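Local structure of 5'-tyrosyl-DNA phosphodiesterase (Caenorhabditis elegans, 4FVA) at residues A[40-46]-A[64-68]; A[79-85]-A[122-126]. The protein belongs to the endonuclease/exonuclease/phosphatase family, has the two-sheet architecture of DNase I-like proteins, and carries a bound magnesium ion. All coordinates share one frame; numbering follows the deposited sequence.

Contact 1. Residues A[40-46]-A[64-68]. With EDO (1,2-ethanediol), chain H.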
loop_
_atom_site.group_PDB
_atom_site.type_symbol
_atom_site.label_atom_id
_atom_site.label_comp_id
_atom_site.label_asym_id
_atom_site.label_seq_id
_atom_site.Cartn_x
_atom_site.Cartn_y
_atom_site.Cartn_z
ATOM N N VAL A 40 1.313 9.616 9.499
ATOM C CA VAL A 40 2.520 9.361 8.714
ATOM C C VAL A 40 3.767 9.945 9.403
ATOM O O VAL A 40 4.773 9.267 9.553
ATOM C CB VAL A 40 2.408 9.941 7.269
ATOM C CG1 VAL A 40 3.761 9.855 6.535
ATOM C CG2 VAL A 40 1.324 9.224 6.479
ATOM N N LYS A 41 3.672 11.193 9.854
ATOM C CA LYS A 41 4.802 11.846 10.524
ATOM C C LYS A 41 5.174 11.142 11.829
ATOM O O LYS A 41 6.320 11.208 12.265
ATOM C CB LYS A 41 4.498 13.320 10.791
ATOM C CG LYS A 41 4.458 14.206 9.530
ATOM C CD LYS A 41 4.008 15.601 9.943
ATOM C CE LYS A 41 3.169 16.268 8.884
ATOM N NZ LYS A 41 2.894 17.688 9.275
ATOM N N ASN A 42 4.197 10.513 12.479
ATOM C CA ASN A 42 4.459 9.781 13.728
ATOM C C ASN A 42 4.978 8.348 13.548
ATOM O O ASN A 42 5.814 7.883 14.321
ATOM C CB ASN A 42 3.240 9.815 14.646
ATOM C CG ASN A 42 3.096 11.146 15.350
ATOM O OD1 ASN A 42 3.668 11.360 16.439
ATOM N ND2 ASN A 42 2.364 12.068 14.726
ATOM N N VAL A 43 4.460 7.647 12.546
ATOM C CA VAL A 43 4.960 6.318 12.218
ATOM C C VAL A 43 6.282 6.467 11.484
ATOM O O VAL A 43 7.155 5.619 11.612
ATOM C CB VAL A 43 3.955 5.532 11.338
ATOM C CG1 VAL A 43 4.560 4.203 10.912
ATOM C CG2 VAL A 43 2.644 5.308 12.097
ATOM N N ASN A 44 6.398 7.528 10.678
ATOM C CA ASN A 44 7.652 7.861 10.015
ATOM C C ASN A 44 8.225 6.724 9.175
ATOM O O ASN A 44 9.384 6.364 9.333
ATOM C CB ASN A 44 8.681 8.323 11.074
ATOM C CG ASN A 44 9.821 9.155 10.485
ATOM O OD1 ASN A 44 9.675 9.801 9.441
ATOM N ND2 ASN A 44 10.966 9.149 11.170
ATOM N N PRO A 45 7.414 6.164 8.262
ATOM C CA PRO A 45 7.878 5.045 7.433
ATOM C C PRO A 45 8.898 5.518 6.409
ATOM O O PRO A 45 8.841 6.703 6.035
ATOM C CB PRO A 45 6.596 4.598 6.722
ATOM C CG PRO A 45 5.768 5.873 6.625
ATOM C CD PRO A 45 6.059 6.622 7.891
ATOM N N ASP A 46 9.811 4.641 5.973
ATOM C CA ASP A 46 10.769 5.023 4.939
ATOM C C ASP A 46 10.077 5.143 3.599
ATOM O O ASP A 46 10.426 5.992 2.768
ATOM C CB ASP A 46 11.893 3.991 4.820
ATOM C CG ASP A 46 12.708 3.871 6.094
ATOM O OD1 ASP A 46 13.188 4.911 6.590
ATOM O OD2 ASP A 46 12.863 2.741 6.599
ATOM N N LEU A 64 3.647 16.751 2.655
ATOM C CA LEU A 64 4.650 15.768 3.087
ATOM C C LEU A 64 5.904 15.811 2.206
ATOM O O LEU A 64 6.913 15.171 2.526
ATOM C CB LEU A 64 4.062 14.349 3.108
ATOM C CG LEU A 64 2.998 14.058 4.166
ATOM C CD1 LEU A 64 2.326 12.715 3.914
ATOM C CD2 LEU A 64 3.636 14.091 5.560
ATOM N N GLN A 65 5.853 16.590 1.124
ATOM C CA GLN A 65 6.991 16.692 0.215
ATOM C C GLN A 65 8.201 17.333 0.887
ATOM O O GLN A 65 9.320 17.278 0.363
ATOM C CB GLN A 65 6.621 17.446 -1.070
ATOM C CG GLN A 65 6.378 18.947 -0.889
ATOM C CD GLN A 65 5.997 19.637 -2.197
ATOM O OE1 GLN A 65 4.847 19.578 -2.626
ATOM N NE2 GLN A 65 6.967 20.289 -2.835
ATOM N N SER A 66 7.995 17.923 2.056
ATOM C CA SER A 66 9.131 18.463 2.793
ATOM C C SER A 66 9.946 17.313 3.383
ATOM O O SER A 66 11.105 17.494 3.755
ATOM C CB SER A 66 8.676 19.436 3.889
ATOM O OG SER A 66 7.977 18.773 4.922
ATOM N N LEU A 67 9.328 16.137 3.489
ATOM C CA LEU A 67 9.964 14.959 4.102
ATOM C C LEU A 67 10.217 13.813 3.104
ATOM O O LEU A 67 11.067 12.945 3.340
ATOM C CB LEU A 67 9.093 14.425 5.245
ATOM C CG LEU A 67 9.120 15.085 6.625
ATOM C CD1 LEU A 67 9.066 16.602 6.516
ATOM C CD2 LEU A 67 7.965 14.559 7.496
ATOM N N TYR A 68 9.443 13.800 2.020
ATOM C CA TYR A 68 9.439 12.712 1.052
ATOM C C TYR A 68 9.502 13.217 -0.379
ATOM O O TYR A 68 9.079 14.342 -0.657
ATOM C CB TYR A 68 8.136 11.894 1.188
ATOM C CG TYR A 68 7.972 11.159 2.496
ATOM C CD1 TYR A 68 8.510 9.891 2.661
ATOM C CD2 TYR A 68 7.241 11.706 3.548
ATOM C CE1 TYR A 68 8.346 9.193 3.846
ATOM C CE2 TYR A 68 7.077 11.011 4.747
ATOM C CZ TYR A 68 7.640 9.762 4.882
ATOM O OH TYR A 68 7.499 9.049 6.042
HETATM C C1 EDO H . 11.300 10.384 6.333
HETATM O O1 EDO H . 11.644 11.647 5.752
HETATM C C2 EDO H . 12.164 9.301 5.701
HETATM O O2 EDO H . 13.359 9.892 5.176
HETATM O O HOH W 1 7.622 11.083 8.285
#
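The CA atoms of Lys41 and Leu64 come within 8.4 Å where the last turn of helix 29-43 passes the 3-10 segment 64-66, after which segment 40-46 leaves the helix at Asn44, with positive phi, and runs on past the ring of Tyr68. The tyrosine is the centre of the contact. Its OH donates to Pro45 O at 2.7 Å, lying in the carbonyl plane with a C=O to donor angle of 148°. Pro45 O and Asp46 O both sit near the ring plane at the CE1 edge, while the proline ring crosses Tyr68 at about a right angle and brings Pro45 CD to 3.4 Å from Tyr68 OH. A water donates to the same OH and also to Asn44 OD1 (2.7 Å from the water oxygen), so the buried hydroxyl both gives and receives a bond. With CG1 anti to the backbone N (chi1 171°), Val40 directs that methyl obliquely at the ring, CG1 to Tyr68 CE2 3.9 Å, and also against Leu64 CD1. Further out, the aliphatic part of Lys41 bends at chi3 and crosses Leu64 and Leu67: CE lies 4.0 Å from Leu64 CD2, and CG touches the CD2 methyls of both leucines. Beside Asn44 and Leu67 an ethanediol molecule donates from O1 to Leu67 O at 2.8 Å and rests C1 near Asn44 OD1. Within the fold, Pro45 packs on Ser15 and Met17 of strand 13-20, Asp46 OD2 takes a bond from Ser15 N, and Leu64 and Tyr68 both lie on Leu84 of strand 80-86.

Contact 2. Residues A[79-85]-A[122-126]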
loop_
_atom_site.group_PDB
_atom_site.type_symbol
_atom_site.label_atom_id
_atom_site.label_comp_id
_atom_site.label_asym_id
_atom_site.label_seq_id
_atom_site.Cartn_x
_atom_site.Cartn_y
_atom_site.Cartn_z
ATOM N N TYR A 79 -9.574 9.354 -8.933
ATOM C CA TYR A 79 -8.738 8.943 -7.801
ATOM C C TYR A 79 -7.535 8.153 -8.312
ATOM O O TYR A 79 -7.531 7.687 -9.453
ATOM C CB TYR A 79 -9.553 8.163 -6.759
ATOM C CG TYR A 79 -10.198 6.906 -7.289
ATOM C CD1 TYR A 79 -11.281 6.973 -8.155
ATOM C CD2 TYR A 79 -9.740 5.655 -6.896
ATOM C CE1 TYR A 79 -11.886 5.813 -8.634
ATOM C CE2 TYR A 79 -10.327 4.496 -7.371
ATOM C CZ TYR A 79 -11.404 4.582 -8.238
ATOM O OH TYR A 79 -12.000 3.421 -8.698
ATOM N N TYR A 80 -6.492 8.036 -7.498
ATOM C CA TYR A 80 -5.233 7.491 -7.995
ATOM C C TYR A 80 -4.369 7.038 -6.815
ATOM O O TYR A 80 -4.825 7.061 -5.661
ATOM C CB TYR A 80 -4.510 8.540 -8.861
ATOM C CG TYR A 80 -4.509 9.941 -8.252
ATOM C CD1 TYR A 80 -3.492 10.351 -7.393
ATOM C CD2 TYR A 80 -5.533 10.843 -8.531
ATOM C CE1 TYR A 80 -3.501 11.627 -6.814
ATOM C CE2 TYR A 80 -5.543 12.118 -7.973
ATOM C CZ TYR A 80 -4.534 12.501 -7.114
ATOM O OH TYR A 80 -4.552 13.771 -6.556
ATOM N N THR A 81 -3.161 6.564 -7.095
ATOM C CA THR A 81 -2.301 6.101 -6.016
ATOM C C THR A 81 -1.070 6.993 -5.877
ATOM O O THR A 81 -0.815 7.850 -6.725
ATOM C CB THR A 81 -1.870 4.639 -6.215
ATOM O OG1 THR A 81 -1.100 4.528 -7.415
ATOM C CG2 THR A 81 -3.102 3.741 -6.324
ATOM N N ALA A 82 -0.308 6.796 -4.810
ATOM C CA ALA A 82 0.924 7.551 -4.639
ATOM C C ALA A 82 1.982 6.666 -3.993
ATOM O O ALA A 82 1.660 5.766 -3.206
ATOM C CB ALA A 82 0.681 8.808 -3.799
ATOM N N ILE A 83 3.242 6.939 -4.320
ATOM C CA ILE A 83 4.357 6.320 -3.620
ATOM C C ILE A 83 5.219 7.458 -3.097
ATOM O O ILE A 83 5.620 8.340 -3.871
ATOM C CB ILE A 83 5.184 5.403 -4.558
ATOM C CG1 ILE A 83 4.288 4.300 -5.153
ATOM C CG2 ILE A 83 6.397 4.787 -3.810
ATOM C CD1 ILE A 83 5.012 3.374 -6.115
ATOM N N LEU A 84 5.470 7.462 -1.793
ATOM C CA LEU A 84 6.337 8.469 -1.187
ATOM C C LEU A 84 7.587 7.779 -0.682
ATOM O O LEU A 84 7.496 6.750 0.002
ATOM C CB LEU A 84 5.638 9.199 -0.031
ATOM C CG LEU A 84 4.421 10.083 -0.336
ATOM C CD1 LEU A 84 3.168 9.243 -0.655
ATOM C CD2 LEU A 84 4.149 11.036 0.825
ATOM N N VAL A 85 8.745 8.353 -1.004
ATOM C CA VAL A 85 10.017 7.807 -0.568
ATOM C C VAL A 85 10.911 8.863 0.071
ATOM O O VAL A 85 10.797 10.056 -0.207
ATOM C CB VAL A 85 10.795 7.136 -1.724
ATOM C CG1 VAL A 85 10.015 5.921 -2.294
ATOM C CG2 VAL A 85 11.098 8.168 -2.808
ATOM N N LEU A 122 9.484 -0.756 -6.174
ATOM C CA LEU A 122 8.269 -0.513 -5.410
ATOM C C LEU A 122 7.102 -0.631 -6.369
ATOM O O LEU A 122 7.045 0.103 -7.358
ATOM C CB LEU A 122 8.290 0.891 -4.792
ATOM C CG LEU A 122 9.497 1.203 -3.894
ATOM C CD1 LEU A 122 9.438 2.618 -3.307
ATOM C CD2 LEU A 122 9.578 0.150 -2.799
ATOM N N LEU A 123 6.182 -1.546 -6.079
ATOM C CA LEU A 123 4.999 -1.751 -6.908
ATOM C C LEU A 123 3.728 -1.583 -6.074
ATOM O O LEU A 123 3.455 -2.378 -5.173
ATOM C CB LEU A 123 5.032 -3.136 -7.553
ATOM C CG LEU A 123 6.213 -3.441 -8.489
ATOM C CD1 LEU A 123 7.459 -3.873 -7.715
ATOM C CD2 LEU A 123 5.812 -4.493 -9.514
ATOM N N ASN A 124 2.969 -0.536 -6.386
ATOM C CA ASN A 124 1.786 -0.145 -5.634
ATOM C C ASN A 124 0.557 -0.231 -6.528
ATOM O O ASN A 124 0.558 0.296 -7.658
ATOM C CB ASN A 124 1.978 1.292 -5.112
ATOM C CG ASN A 124 0.814 1.787 -4.266
ATOM O OD1 ASN A 124 0.053 0.997 -3.710
ATOM N ND2 ASN A 124 0.670 3.118 -4.167
ATOM N N THR A 125 -0.495 -0.875 -6.029
ATOM C CA THR A 125 -1.701 -1.025 -6.822
ATOM C C THR A 125 -2.945 -0.976 -5.966
ATOM O O THR A 125 -2.889 -1.132 -4.754
ATOM C CB THR A 125 -1.707 -2.332 -7.657
ATOM O OG1 THR A 125 -2.771 -2.282 -8.619
ATOM C CG2 THR A 125 -1.906 -3.550 -6.740
ATOM N N HIS A 126 -4.068 -0.733 -6.623
ATOM C CA HIS A 126 -5.375 -0.797 -5.998
ATOM C C HIS A 126 -6.212 -1.689 -6.908
ATOM O O HIS A 126 -6.763 -1.203 -7.894
ATOM C CB HIS A 126 -5.979 0.608 -5.936
ATOM C CG HIS A 126 -7.321 0.672 -5.270
ATOM N ND1 HIS A 126 -8.090 1.813 -5.264
ATOM C CD2 HIS A 126 -8.036 -0.275 -4.608
ATOM C CE1 HIS A 126 -9.223 1.575 -4.617
ATOM N NE2 HIS A 126 -9.213 0.321 -4.207
HETATM O O HOH W 2 -6.704 4.191 -5.927
HETATM O O HOH W 3 -1.525 2.139 -8.661
#
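Asn124 keeps CG anti to its backbone N (chi1 -178°), which carries its amide across to strand 80-85, while Ile83, with CG1 anti to its carbonyl carbon (chi1 -59°), reaches back along it. The two side chains slide past each other in opposite directions, Ile83 CG1 standing 3.8 Å from Asn124 CB. Asn124 ND2 lies close to Thr81 CB and 3.0 Å from Ala82 O. Strand 47-53 supplies hydrogen bonds to the amide: ND2 to Leu50 O, and OD1 to Gln51 NE2. Both ends of this buried amide are therefore satisfied, and its rotation is fixed. Thr81 meets Asn124 from the opposite direction, and a water links the pair by donating to Thr81 OG1 (2.7 Å from its oxygen) and to Asn124 O; OG1 is also hydrogen-bonded to Gln109. Toward Val85 the contact turns wholly apolar. One methyl, Leu122 CD1, presses against Val85 CG1 at 3.5 Å and also against Ile83 CG2. The other end belongs to His126, whose side chain crosses Tyr79 at about a right angle, with ND1 4.1 Å from Tyr79 CE2 and near the plane of the tyrosine ring. A water in the imidazole plane lies 2.8 Å from His126 ND1, and NE2 is hydrogen-bonded to a malonate ion. That side chain also touches Glu52, which with Asp22 belongs to the magnesium site, and lies about 7 Å from the metal. The segment axes run at 155° with a closest approach of 7.5 Å, each strand in a different sheet. This face-to-face packing of two mixed sheets forms the interior of the DNase I-like beta sandwich, with the metal pocket beside its His126 end.

How the contacts relate
Contact 1 closes before contact 2 opens along the chain, and their centres lie 15 Å apart. Strand 80-86 joins them, because its two faces look into different layers. Leu84 lies on the face turned to contact 1, and the two contacts also touch where Tyr68 CB comes 3.5 Å from Val85 O; on the other face, Thr81, Ile83 and Val85 meet strand 118-126 in contact 2. Segment 64-68 leads into strand 68-72, the outer neighbour of 80-86 in the six-stranded sheet. Contact 1 thus belongs to the helical layer outside that sheet and contact 2 to the core between the sheets, giving successive layers of one DNase I-like domain.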